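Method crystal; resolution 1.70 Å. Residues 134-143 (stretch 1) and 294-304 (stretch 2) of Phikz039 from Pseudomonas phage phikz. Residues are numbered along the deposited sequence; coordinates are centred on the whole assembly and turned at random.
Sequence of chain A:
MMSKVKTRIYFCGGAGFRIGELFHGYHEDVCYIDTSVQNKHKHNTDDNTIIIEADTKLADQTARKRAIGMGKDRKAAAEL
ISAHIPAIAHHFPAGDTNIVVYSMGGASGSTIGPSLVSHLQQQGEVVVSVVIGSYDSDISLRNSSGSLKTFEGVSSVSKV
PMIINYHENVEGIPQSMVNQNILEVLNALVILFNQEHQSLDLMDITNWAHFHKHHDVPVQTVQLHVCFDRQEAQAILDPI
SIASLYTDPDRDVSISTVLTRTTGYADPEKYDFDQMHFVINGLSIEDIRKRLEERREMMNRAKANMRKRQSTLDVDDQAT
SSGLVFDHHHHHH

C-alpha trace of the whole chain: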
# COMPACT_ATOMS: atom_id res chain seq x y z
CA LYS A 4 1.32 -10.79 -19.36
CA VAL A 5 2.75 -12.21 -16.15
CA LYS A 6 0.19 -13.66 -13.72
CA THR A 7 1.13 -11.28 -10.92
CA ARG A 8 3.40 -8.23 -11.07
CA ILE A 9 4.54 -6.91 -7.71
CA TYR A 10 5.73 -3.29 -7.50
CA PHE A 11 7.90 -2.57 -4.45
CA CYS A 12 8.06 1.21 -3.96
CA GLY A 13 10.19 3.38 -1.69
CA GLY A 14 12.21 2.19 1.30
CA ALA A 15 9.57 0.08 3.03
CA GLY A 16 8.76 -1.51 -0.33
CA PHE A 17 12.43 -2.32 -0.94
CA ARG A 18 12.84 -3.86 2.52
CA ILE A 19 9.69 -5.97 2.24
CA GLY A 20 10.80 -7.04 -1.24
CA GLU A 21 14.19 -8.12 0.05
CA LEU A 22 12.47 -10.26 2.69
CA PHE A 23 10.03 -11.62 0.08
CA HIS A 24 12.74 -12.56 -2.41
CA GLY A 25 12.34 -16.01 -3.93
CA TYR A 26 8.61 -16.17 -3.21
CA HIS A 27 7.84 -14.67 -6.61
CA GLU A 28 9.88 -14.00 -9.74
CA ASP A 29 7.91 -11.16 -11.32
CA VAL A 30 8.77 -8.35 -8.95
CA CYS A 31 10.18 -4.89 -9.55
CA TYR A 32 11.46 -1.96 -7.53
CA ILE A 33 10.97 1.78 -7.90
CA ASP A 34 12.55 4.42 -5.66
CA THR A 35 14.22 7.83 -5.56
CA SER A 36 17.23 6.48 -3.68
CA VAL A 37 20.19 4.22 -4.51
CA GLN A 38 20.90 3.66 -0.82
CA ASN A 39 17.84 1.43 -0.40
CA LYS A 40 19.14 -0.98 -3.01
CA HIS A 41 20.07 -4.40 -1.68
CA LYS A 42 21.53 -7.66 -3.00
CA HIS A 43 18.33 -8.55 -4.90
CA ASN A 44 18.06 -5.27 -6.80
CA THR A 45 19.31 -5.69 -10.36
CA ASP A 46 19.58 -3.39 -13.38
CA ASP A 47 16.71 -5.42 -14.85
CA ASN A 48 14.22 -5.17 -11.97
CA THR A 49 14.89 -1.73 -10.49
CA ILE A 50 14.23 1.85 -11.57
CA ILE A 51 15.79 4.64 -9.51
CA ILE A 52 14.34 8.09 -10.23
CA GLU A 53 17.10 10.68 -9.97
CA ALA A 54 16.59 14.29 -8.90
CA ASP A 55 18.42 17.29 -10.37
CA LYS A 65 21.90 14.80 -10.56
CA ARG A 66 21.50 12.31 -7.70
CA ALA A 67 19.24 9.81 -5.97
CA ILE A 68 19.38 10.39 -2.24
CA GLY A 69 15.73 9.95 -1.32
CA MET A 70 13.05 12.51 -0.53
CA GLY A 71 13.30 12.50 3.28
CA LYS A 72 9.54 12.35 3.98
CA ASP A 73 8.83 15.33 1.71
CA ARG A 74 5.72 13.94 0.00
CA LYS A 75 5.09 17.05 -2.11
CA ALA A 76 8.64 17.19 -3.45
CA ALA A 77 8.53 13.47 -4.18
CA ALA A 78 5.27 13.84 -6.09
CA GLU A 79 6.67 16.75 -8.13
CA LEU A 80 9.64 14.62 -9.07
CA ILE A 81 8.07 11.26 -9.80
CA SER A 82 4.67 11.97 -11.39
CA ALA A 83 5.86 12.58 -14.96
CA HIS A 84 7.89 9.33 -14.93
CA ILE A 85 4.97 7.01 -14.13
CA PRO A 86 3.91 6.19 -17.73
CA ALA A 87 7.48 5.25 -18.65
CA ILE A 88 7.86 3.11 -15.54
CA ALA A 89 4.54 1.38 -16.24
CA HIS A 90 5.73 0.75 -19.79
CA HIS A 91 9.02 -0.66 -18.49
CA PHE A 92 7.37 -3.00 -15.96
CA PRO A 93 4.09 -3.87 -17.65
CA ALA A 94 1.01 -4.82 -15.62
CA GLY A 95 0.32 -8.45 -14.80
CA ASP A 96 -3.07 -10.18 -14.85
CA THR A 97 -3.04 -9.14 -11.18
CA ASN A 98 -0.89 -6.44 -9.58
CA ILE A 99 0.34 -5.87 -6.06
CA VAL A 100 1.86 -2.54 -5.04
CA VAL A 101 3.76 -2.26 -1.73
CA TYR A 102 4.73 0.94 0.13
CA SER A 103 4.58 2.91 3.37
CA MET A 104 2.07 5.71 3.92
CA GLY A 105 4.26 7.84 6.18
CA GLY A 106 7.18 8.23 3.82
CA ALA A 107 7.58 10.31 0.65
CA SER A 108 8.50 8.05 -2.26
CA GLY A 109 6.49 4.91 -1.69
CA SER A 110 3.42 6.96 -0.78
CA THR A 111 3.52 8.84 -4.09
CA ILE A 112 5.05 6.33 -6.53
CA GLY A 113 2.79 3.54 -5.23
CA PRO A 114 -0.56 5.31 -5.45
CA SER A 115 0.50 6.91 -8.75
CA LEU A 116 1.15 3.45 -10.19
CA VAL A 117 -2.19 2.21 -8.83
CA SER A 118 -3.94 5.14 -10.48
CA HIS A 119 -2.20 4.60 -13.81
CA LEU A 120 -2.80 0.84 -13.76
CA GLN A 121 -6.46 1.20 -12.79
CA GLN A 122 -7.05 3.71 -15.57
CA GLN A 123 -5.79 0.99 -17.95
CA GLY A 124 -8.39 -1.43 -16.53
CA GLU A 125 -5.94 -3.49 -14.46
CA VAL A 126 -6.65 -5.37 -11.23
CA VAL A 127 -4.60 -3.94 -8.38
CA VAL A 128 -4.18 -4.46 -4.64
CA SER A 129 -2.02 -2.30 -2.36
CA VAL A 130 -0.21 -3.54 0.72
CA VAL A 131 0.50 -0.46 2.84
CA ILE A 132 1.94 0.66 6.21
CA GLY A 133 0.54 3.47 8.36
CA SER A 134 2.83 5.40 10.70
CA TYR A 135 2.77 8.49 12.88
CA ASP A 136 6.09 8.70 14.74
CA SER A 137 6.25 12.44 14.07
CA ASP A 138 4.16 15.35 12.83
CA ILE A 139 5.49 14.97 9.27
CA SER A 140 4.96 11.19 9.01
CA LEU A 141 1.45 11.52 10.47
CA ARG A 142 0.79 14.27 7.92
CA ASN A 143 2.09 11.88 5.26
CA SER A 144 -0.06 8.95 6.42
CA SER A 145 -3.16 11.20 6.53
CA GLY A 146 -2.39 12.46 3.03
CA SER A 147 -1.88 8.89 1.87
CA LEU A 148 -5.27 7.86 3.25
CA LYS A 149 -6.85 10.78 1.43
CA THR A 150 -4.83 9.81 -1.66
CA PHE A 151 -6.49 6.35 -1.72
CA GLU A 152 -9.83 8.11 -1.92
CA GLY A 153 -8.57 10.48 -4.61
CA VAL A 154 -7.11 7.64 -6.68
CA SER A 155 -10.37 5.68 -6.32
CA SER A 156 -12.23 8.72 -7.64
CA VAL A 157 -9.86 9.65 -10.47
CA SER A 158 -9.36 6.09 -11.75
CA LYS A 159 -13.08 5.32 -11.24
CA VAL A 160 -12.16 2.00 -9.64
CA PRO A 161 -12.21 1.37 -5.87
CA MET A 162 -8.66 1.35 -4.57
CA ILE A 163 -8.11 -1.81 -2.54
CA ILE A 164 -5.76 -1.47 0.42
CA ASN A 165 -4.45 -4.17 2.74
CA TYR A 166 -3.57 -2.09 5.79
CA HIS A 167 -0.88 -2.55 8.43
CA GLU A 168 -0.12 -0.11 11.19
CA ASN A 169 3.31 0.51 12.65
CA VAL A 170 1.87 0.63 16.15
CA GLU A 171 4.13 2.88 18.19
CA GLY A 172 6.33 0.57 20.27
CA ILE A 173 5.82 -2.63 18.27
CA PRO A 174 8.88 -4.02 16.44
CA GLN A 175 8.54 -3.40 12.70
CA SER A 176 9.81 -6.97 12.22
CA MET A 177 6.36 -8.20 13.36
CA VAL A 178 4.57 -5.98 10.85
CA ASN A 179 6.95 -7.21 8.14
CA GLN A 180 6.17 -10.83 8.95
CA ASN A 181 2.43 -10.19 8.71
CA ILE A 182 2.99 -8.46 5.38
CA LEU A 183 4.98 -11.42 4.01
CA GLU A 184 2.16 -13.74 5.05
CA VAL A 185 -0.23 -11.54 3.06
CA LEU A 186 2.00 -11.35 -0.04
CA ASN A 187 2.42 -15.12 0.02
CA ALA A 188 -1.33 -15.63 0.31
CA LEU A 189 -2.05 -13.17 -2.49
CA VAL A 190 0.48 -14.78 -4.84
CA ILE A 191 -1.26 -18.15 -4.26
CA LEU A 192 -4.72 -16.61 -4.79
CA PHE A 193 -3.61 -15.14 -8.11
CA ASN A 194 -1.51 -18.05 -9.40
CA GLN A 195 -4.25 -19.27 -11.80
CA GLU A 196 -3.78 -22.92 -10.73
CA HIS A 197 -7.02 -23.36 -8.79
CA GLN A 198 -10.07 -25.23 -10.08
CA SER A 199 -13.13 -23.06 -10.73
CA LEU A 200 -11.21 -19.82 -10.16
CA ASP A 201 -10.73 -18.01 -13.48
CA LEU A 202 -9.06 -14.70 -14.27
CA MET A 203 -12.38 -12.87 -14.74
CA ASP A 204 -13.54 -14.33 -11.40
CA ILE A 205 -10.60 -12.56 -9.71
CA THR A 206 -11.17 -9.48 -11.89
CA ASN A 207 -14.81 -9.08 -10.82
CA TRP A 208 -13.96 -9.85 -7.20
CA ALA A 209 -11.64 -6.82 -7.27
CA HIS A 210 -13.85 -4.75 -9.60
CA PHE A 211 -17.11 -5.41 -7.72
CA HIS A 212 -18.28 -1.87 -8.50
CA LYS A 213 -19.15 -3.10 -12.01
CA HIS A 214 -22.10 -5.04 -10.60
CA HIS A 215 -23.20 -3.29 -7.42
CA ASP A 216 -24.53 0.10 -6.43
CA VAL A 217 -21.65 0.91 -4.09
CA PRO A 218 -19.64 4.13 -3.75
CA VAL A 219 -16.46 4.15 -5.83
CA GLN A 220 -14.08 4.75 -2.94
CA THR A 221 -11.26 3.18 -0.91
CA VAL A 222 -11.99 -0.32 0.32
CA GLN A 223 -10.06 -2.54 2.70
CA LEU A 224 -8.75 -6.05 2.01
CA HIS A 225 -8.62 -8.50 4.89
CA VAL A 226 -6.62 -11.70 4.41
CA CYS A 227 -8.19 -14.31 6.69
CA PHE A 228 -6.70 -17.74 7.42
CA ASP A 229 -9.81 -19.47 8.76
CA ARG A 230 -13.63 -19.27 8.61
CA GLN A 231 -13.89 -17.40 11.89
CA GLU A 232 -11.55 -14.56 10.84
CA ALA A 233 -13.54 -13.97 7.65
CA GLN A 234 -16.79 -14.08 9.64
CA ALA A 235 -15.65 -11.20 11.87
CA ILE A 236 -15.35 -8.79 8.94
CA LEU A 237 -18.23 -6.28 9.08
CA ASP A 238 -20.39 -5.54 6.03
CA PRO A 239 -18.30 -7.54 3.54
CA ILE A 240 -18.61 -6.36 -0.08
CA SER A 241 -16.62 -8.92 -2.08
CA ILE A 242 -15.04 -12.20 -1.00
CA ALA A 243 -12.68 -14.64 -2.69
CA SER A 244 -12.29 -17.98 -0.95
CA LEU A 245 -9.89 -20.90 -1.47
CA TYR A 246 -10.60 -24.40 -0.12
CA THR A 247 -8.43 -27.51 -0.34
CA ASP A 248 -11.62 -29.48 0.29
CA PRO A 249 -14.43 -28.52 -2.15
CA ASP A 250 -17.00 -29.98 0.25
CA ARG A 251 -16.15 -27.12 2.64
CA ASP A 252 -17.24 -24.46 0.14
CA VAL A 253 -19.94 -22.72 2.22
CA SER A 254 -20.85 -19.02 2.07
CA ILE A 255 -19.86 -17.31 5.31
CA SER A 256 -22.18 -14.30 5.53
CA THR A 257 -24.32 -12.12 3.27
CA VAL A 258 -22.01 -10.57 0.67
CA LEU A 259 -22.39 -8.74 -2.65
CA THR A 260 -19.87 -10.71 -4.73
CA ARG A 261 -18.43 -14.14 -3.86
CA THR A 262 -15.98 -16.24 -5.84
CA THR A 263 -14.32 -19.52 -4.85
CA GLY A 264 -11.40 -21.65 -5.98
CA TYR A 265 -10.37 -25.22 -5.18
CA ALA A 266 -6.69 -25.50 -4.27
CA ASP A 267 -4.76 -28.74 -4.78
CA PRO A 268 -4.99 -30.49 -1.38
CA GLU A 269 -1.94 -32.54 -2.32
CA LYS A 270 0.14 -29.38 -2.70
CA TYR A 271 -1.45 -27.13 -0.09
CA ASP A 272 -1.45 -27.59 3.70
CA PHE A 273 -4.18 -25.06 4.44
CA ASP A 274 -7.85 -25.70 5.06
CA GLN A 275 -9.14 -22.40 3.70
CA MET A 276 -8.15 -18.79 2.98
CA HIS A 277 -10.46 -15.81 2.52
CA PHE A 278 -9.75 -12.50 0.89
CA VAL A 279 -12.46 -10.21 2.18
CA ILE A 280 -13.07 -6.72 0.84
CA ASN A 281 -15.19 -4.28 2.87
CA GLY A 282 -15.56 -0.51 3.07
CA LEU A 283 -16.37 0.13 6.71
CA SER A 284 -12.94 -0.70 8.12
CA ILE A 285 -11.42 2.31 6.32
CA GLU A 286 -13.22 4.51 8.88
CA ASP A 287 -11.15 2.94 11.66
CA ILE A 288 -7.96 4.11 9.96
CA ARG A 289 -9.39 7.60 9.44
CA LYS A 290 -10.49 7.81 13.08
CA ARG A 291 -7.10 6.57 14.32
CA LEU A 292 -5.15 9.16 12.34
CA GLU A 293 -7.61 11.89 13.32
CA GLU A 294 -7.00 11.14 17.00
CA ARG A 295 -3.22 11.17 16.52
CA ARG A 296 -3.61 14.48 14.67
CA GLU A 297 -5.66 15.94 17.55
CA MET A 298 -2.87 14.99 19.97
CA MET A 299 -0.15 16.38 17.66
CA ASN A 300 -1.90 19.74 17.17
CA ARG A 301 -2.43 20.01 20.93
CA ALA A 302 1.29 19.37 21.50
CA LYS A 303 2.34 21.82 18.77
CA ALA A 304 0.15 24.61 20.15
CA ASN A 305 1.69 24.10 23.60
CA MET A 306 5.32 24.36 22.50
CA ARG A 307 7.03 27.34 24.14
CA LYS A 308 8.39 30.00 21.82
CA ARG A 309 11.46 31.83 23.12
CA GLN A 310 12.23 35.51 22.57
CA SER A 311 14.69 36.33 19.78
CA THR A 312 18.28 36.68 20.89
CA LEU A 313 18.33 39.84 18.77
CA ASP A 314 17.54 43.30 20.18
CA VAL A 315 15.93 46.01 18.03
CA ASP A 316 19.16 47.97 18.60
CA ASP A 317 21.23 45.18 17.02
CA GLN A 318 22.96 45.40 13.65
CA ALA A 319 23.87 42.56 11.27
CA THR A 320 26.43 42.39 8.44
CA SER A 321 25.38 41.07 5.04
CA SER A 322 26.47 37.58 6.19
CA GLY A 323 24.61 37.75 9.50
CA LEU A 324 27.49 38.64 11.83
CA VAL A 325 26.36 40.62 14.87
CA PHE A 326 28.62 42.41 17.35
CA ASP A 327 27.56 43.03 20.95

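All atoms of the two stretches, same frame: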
# COMPACT_ATOMS: atom_id res chain seq x y z
N SER A 134 1.93 5.02 9.61
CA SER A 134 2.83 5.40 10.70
C SER A 134 2.58 6.84 11.14
O SER A 134 1.95 7.62 10.42
CB SER A 134 4.31 5.19 10.32
OG SER A 134 4.73 6.06 9.28
N TYR A 135 3.07 7.19 12.32
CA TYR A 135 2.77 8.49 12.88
C TYR A 135 3.78 8.83 13.96
O TYR A 135 3.40 9.42 14.98
CB TYR A 135 1.36 8.52 13.47
CG TYR A 135 0.98 7.25 14.18
CD1 TYR A 135 1.36 7.01 15.50
CD2 TYR A 135 0.24 6.27 13.52
CE1 TYR A 135 1.00 5.84 16.14
CE2 TYR A 135 -0.11 5.10 14.15
CZ TYR A 135 0.27 4.89 15.45
OH TYR A 135 -0.11 3.71 16.06
N ASP A 136 5.04 8.47 13.74
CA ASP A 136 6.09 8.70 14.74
C ASP A 136 6.54 10.15 14.83
O ASP A 136 7.35 10.50 15.69
CB ASP A 136 7.31 7.76 14.52
CG ASP A 136 8.10 8.09 13.26
OD1 ASP A 136 7.53 8.69 12.32
OD2 ASP A 136 9.30 7.74 13.19
N SER A 137 6.00 11.01 13.97
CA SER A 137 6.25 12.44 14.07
C SER A 137 5.15 13.20 13.36
O SER A 137 4.32 12.59 12.67
CB SER A 137 7.61 12.82 13.46
OG SER A 137 7.57 12.71 12.05
N ASP A 138 5.14 14.51 13.52
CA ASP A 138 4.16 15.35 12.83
C ASP A 138 4.18 15.13 11.32
O ASP A 138 3.13 14.94 10.69
CB ASP A 138 4.38 16.83 13.15
CG ASP A 138 3.41 17.73 12.41
OD1 ASP A 138 2.19 17.51 12.51
OD2 ASP A 138 3.87 18.65 11.71
N ILE A 139 5.37 15.11 10.73
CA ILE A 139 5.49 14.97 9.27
C ILE A 139 5.01 13.60 8.78
O ILE A 139 4.30 13.51 7.78
CB ILE A 139 6.93 15.33 8.75
CG1 ILE A 139 6.92 15.52 7.22
CG2 ILE A 139 7.97 14.29 9.21
CD1 ILE A 139 8.23 16.10 6.65
N SER A 140 5.38 12.52 9.47
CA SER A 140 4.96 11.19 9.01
C SER A 140 3.46 10.98 9.22
O SER A 140 2.81 10.27 8.44
CB SER A 140 5.77 10.09 9.70
OG SER A 140 5.50 10.04 11.08
N LEU A 141 2.90 11.58 10.26
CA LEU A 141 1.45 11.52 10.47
C LEU A 141 0.74 12.31 9.37
O LEU A 141 -0.27 11.87 8.84
CB LEU A 141 1.08 12.04 11.85
CG LEU A 141 -0.41 12.28 12.14
CD1 LEU A 141 -1.25 10.99 11.98
CD2 LEU A 141 -0.58 12.85 13.54
N ARG A 142 1.29 13.47 9.03
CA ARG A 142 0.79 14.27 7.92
C ARG A 142 0.86 13.46 6.62
O ARG A 142 -0.08 13.47 5.81
CB ARG A 142 1.61 15.55 7.81
CG ARG A 142 1.10 16.55 6.79
CD ARG A 142 2.11 17.65 6.58
NE ARG A 142 2.55 18.22 7.85
CZ ARG A 142 3.66 18.94 8.01
NH1 ARG A 142 4.45 19.19 6.98
NH2 ARG A 142 3.97 19.40 9.21
N ASN A 143 1.95 12.73 6.44
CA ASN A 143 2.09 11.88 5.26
C ASN A 143 1.09 10.74 5.23
O ASN A 143 0.50 10.46 4.18
CB ASN A 143 3.51 11.33 5.13
CG ASN A 143 4.51 12.40 4.74
OD1 ASN A 143 4.13 13.49 4.31
ND2 ASN A 143 5.80 12.10 4.89
N GLU A 294 -7.34 11.06 15.58
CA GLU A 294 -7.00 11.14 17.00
C GLU A 294 -5.53 11.46 17.20
O GLU A 294 -5.18 12.27 18.07
CB GLU A 294 -7.35 9.83 17.72
CG GLU A 294 -8.84 9.58 17.85
CD GLU A 294 -9.17 8.13 18.15
OE1 GLU A 294 -8.26 7.28 18.07
OE2 GLU A 294 -10.35 7.84 18.46
N ARG A 295 -4.65 10.84 16.41
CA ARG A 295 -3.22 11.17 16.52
C ARG A 295 -3.00 12.63 16.13
O ARG A 295 -2.19 13.33 16.74
CB ARG A 295 -2.35 10.28 15.63
CG ARG A 295 -2.46 8.78 15.88
CD ARG A 295 -2.10 8.39 17.31
NE ARG A 295 -0.78 8.87 17.70
CZ ARG A 295 -0.09 8.40 18.72
NH1 ARG A 295 -0.58 7.41 19.46
NH2 ARG A 295 1.11 8.90 19.01
N ARG A 296 -3.72 13.09 15.12
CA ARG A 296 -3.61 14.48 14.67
C ARG A 296 -4.08 15.45 15.76
O ARG A 296 -3.46 16.49 15.99
CB ARG A 296 -4.39 14.68 13.36
CG ARG A 296 -4.57 16.13 12.90
CD ARG A 296 -3.24 16.92 12.85
NE ARG A 296 -2.18 16.24 12.10
CZ ARG A 296 -0.89 16.56 12.18
NH1 ARG A 296 -0.51 17.55 12.98
NH2 ARG A 296 0.03 15.90 11.48
N GLU A 297 -5.17 15.11 16.44
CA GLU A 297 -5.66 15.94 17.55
C GLU A 297 -4.63 16.05 18.68
O GLU A 297 -4.44 17.12 19.25
CB GLU A 297 -7.02 15.44 18.07
CG GLU A 297 -8.13 15.68 17.06
CD GLU A 297 -9.46 15.06 17.46
OE1 GLU A 297 -9.51 14.33 18.47
OE2 GLU A 297 -10.46 15.32 16.75
N MET A 298 -3.95 14.95 18.99
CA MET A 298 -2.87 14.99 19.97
C MET A 298 -1.70 15.86 19.48
O MET A 298 -1.17 16.68 20.23
CB MET A 298 -2.35 13.59 20.30
CG MET A 298 -3.39 12.67 20.91
SD MET A 298 -2.79 10.96 20.92
CE MET A 298 -1.19 11.19 21.71
N MET A 299 -1.29 15.66 18.23
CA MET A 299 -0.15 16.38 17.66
C MET A 299 -0.39 17.89 17.63
O MET A 299 0.50 18.67 17.99
CB MET A 299 0.18 15.86 16.26
CG MET A 299 1.43 16.48 15.63
SD MET A 299 2.98 15.97 16.43
CE MET A 299 2.92 14.19 16.22
N ASN A 300 -1.58 18.31 17.20
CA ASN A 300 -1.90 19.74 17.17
C ASN A 300 -1.92 20.35 18.57
O ASN A 300 -1.46 21.48 18.77
CB ASN A 300 -3.22 20.00 16.44
CG ASN A 300 -3.11 19.79 14.94
OD1 ASN A 300 -2.02 19.66 14.39
ND2 ASN A 300 -4.26 19.76 14.26
N ARG A 301 -2.43 19.60 19.53
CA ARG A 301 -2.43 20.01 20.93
C ARG A 301 -0.98 20.25 21.38
O ARG A 301 -0.65 21.31 21.96
CB ARG A 301 -3.07 18.90 21.77
CG ARG A 301 -3.59 19.30 23.14
CD ARG A 301 -4.15 18.06 23.87
NE ARG A 301 -5.06 17.29 23.01
CZ ARG A 301 -5.10 15.96 22.95
NH1 ARG A 301 -4.27 15.23 23.69
NH2 ARG A 301 -5.96 15.35 22.13
N ALA A 302 -0.11 19.28 21.10
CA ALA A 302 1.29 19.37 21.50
C ALA A 302 1.99 20.55 20.84
O ALA A 302 2.70 21.31 21.51
CB ALA A 302 2.01 18.09 21.18
N LYS A 303 1.80 20.69 19.53
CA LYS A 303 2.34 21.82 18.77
C LYS A 303 1.98 23.14 19.41
O LYS A 303 2.85 23.96 19.71
CB LYS A 303 1.77 21.82 17.36
CG LYS A 303 2.42 20.88 16.38
CD LYS A 303 1.63 20.96 15.07
CE LYS A 303 2.40 20.41 13.91
NZ LYS A 303 1.83 20.88 12.63
N ALA A 304 0.67 23.36 19.59
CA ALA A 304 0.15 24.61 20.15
C ALA A 304 0.71 24.92 21.54
O ALA A 304 0.75 26.08 21.94
CB ALA A 304 -1.37 24.59 20.18
O HOH W 1 1.10 10.63 16.47
O HOH W 2 1.52 19.37 10.21
O HOH W 3 -2.30 14.40 9.84

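Two segments more than 150 residues apart in sequence meet here. Stretch 1 enters as a loop, turns at Ser 137 and becomes a helix from Asp 138 onward; stretch 2 is helical throughout. The two helices run roughly antiparallel, at 147° between their directions, and their axes come no closer than 10.5 Å. That spacing leaves room for long side chains, and the contact, burying 451 Å² in total, is built mostly from them.

Ser 137 sits at the N-cap, its OG accepting a weak bond from Ser 140 N at 3.4 Å, while Ser 140 OG donates to Asp 136 OD1 at 2.7 Å. These local bonds tie the loop to the first turn of the helix, from which Asp 138 and Leu 141 reach the partner.

Along stretch 2, Glu 294 makes no contact and the interface opens with Arg 295. Its CA-to-CB bond points toward stretch 1, and the chain folds, with three successive m rotamers, over one face of the Tyr 135 ring. Arg 295 CG lies 4.2 Å from the centroid of that ring, only 15° off the normal, a CH-pi contact, and the guanidinium in turn offers a face to Tyr 135 CD1, which is 3.6 Å from Arg 295 NE. The same NE donates to water 1 at 2.9 Å, and this water donates to Tyr 135 O at 3.0 Å. Arg 295 thus lies along the ring with both its CG and its guanidinium, and NE also reaches the backbone through water.

Arg 296 starts sideways, but t, p, p rotamers bring its end back to stretch 1. Its NH1 and NH2 both donate to Asp 138 OD1, at 2.7 and 2.9 Å, in a salt bridge that grips a single carboxylate oxygen; NH2 adds a weak bond to Asp 138 O at 3.3 Å. The acid lies at the edge of the guanidinium, where the N-H groups point, while Leu 141 CD2 lies over one face. Within its own helix, Asn 300 OD1 accepts from Arg 296 NH1 at 3.0 Å.

Glu 297 and Met 298 stay out of the contact, and one turn past Arg 295 comes Met 299. With its CA-to-CB bond toward stretch 1, it packs its CB 4.1 Å from Leu 141 CD2 and sets its CE 3.8 Å from Ser 137 C. Leu 141 CD2 also approaches Arg 295 CB, at 3.8 Å, so the leucine nestles against successive turns of the opposing helix.

Lys 303, a further turn along, closes the contact. Its NZ forms a salt bridge with Asp 138 OD2 at 3.2 Å, the hydrogen bond within it being weak; that oxygen also takes a weak hydrogen bond, part of a salt bridge, from Arg 142 NH2 at 2.6 Å. The two cations are close, Lys 303 NZ lying 4.3 Å from Arg 142 NH2, but the shared carboxylate offsets their repulsion, and water 2 accepts from both. The rule is economical: one aspartate serves three basic side chains beside an apolar contact between Leu 141 and Met 299.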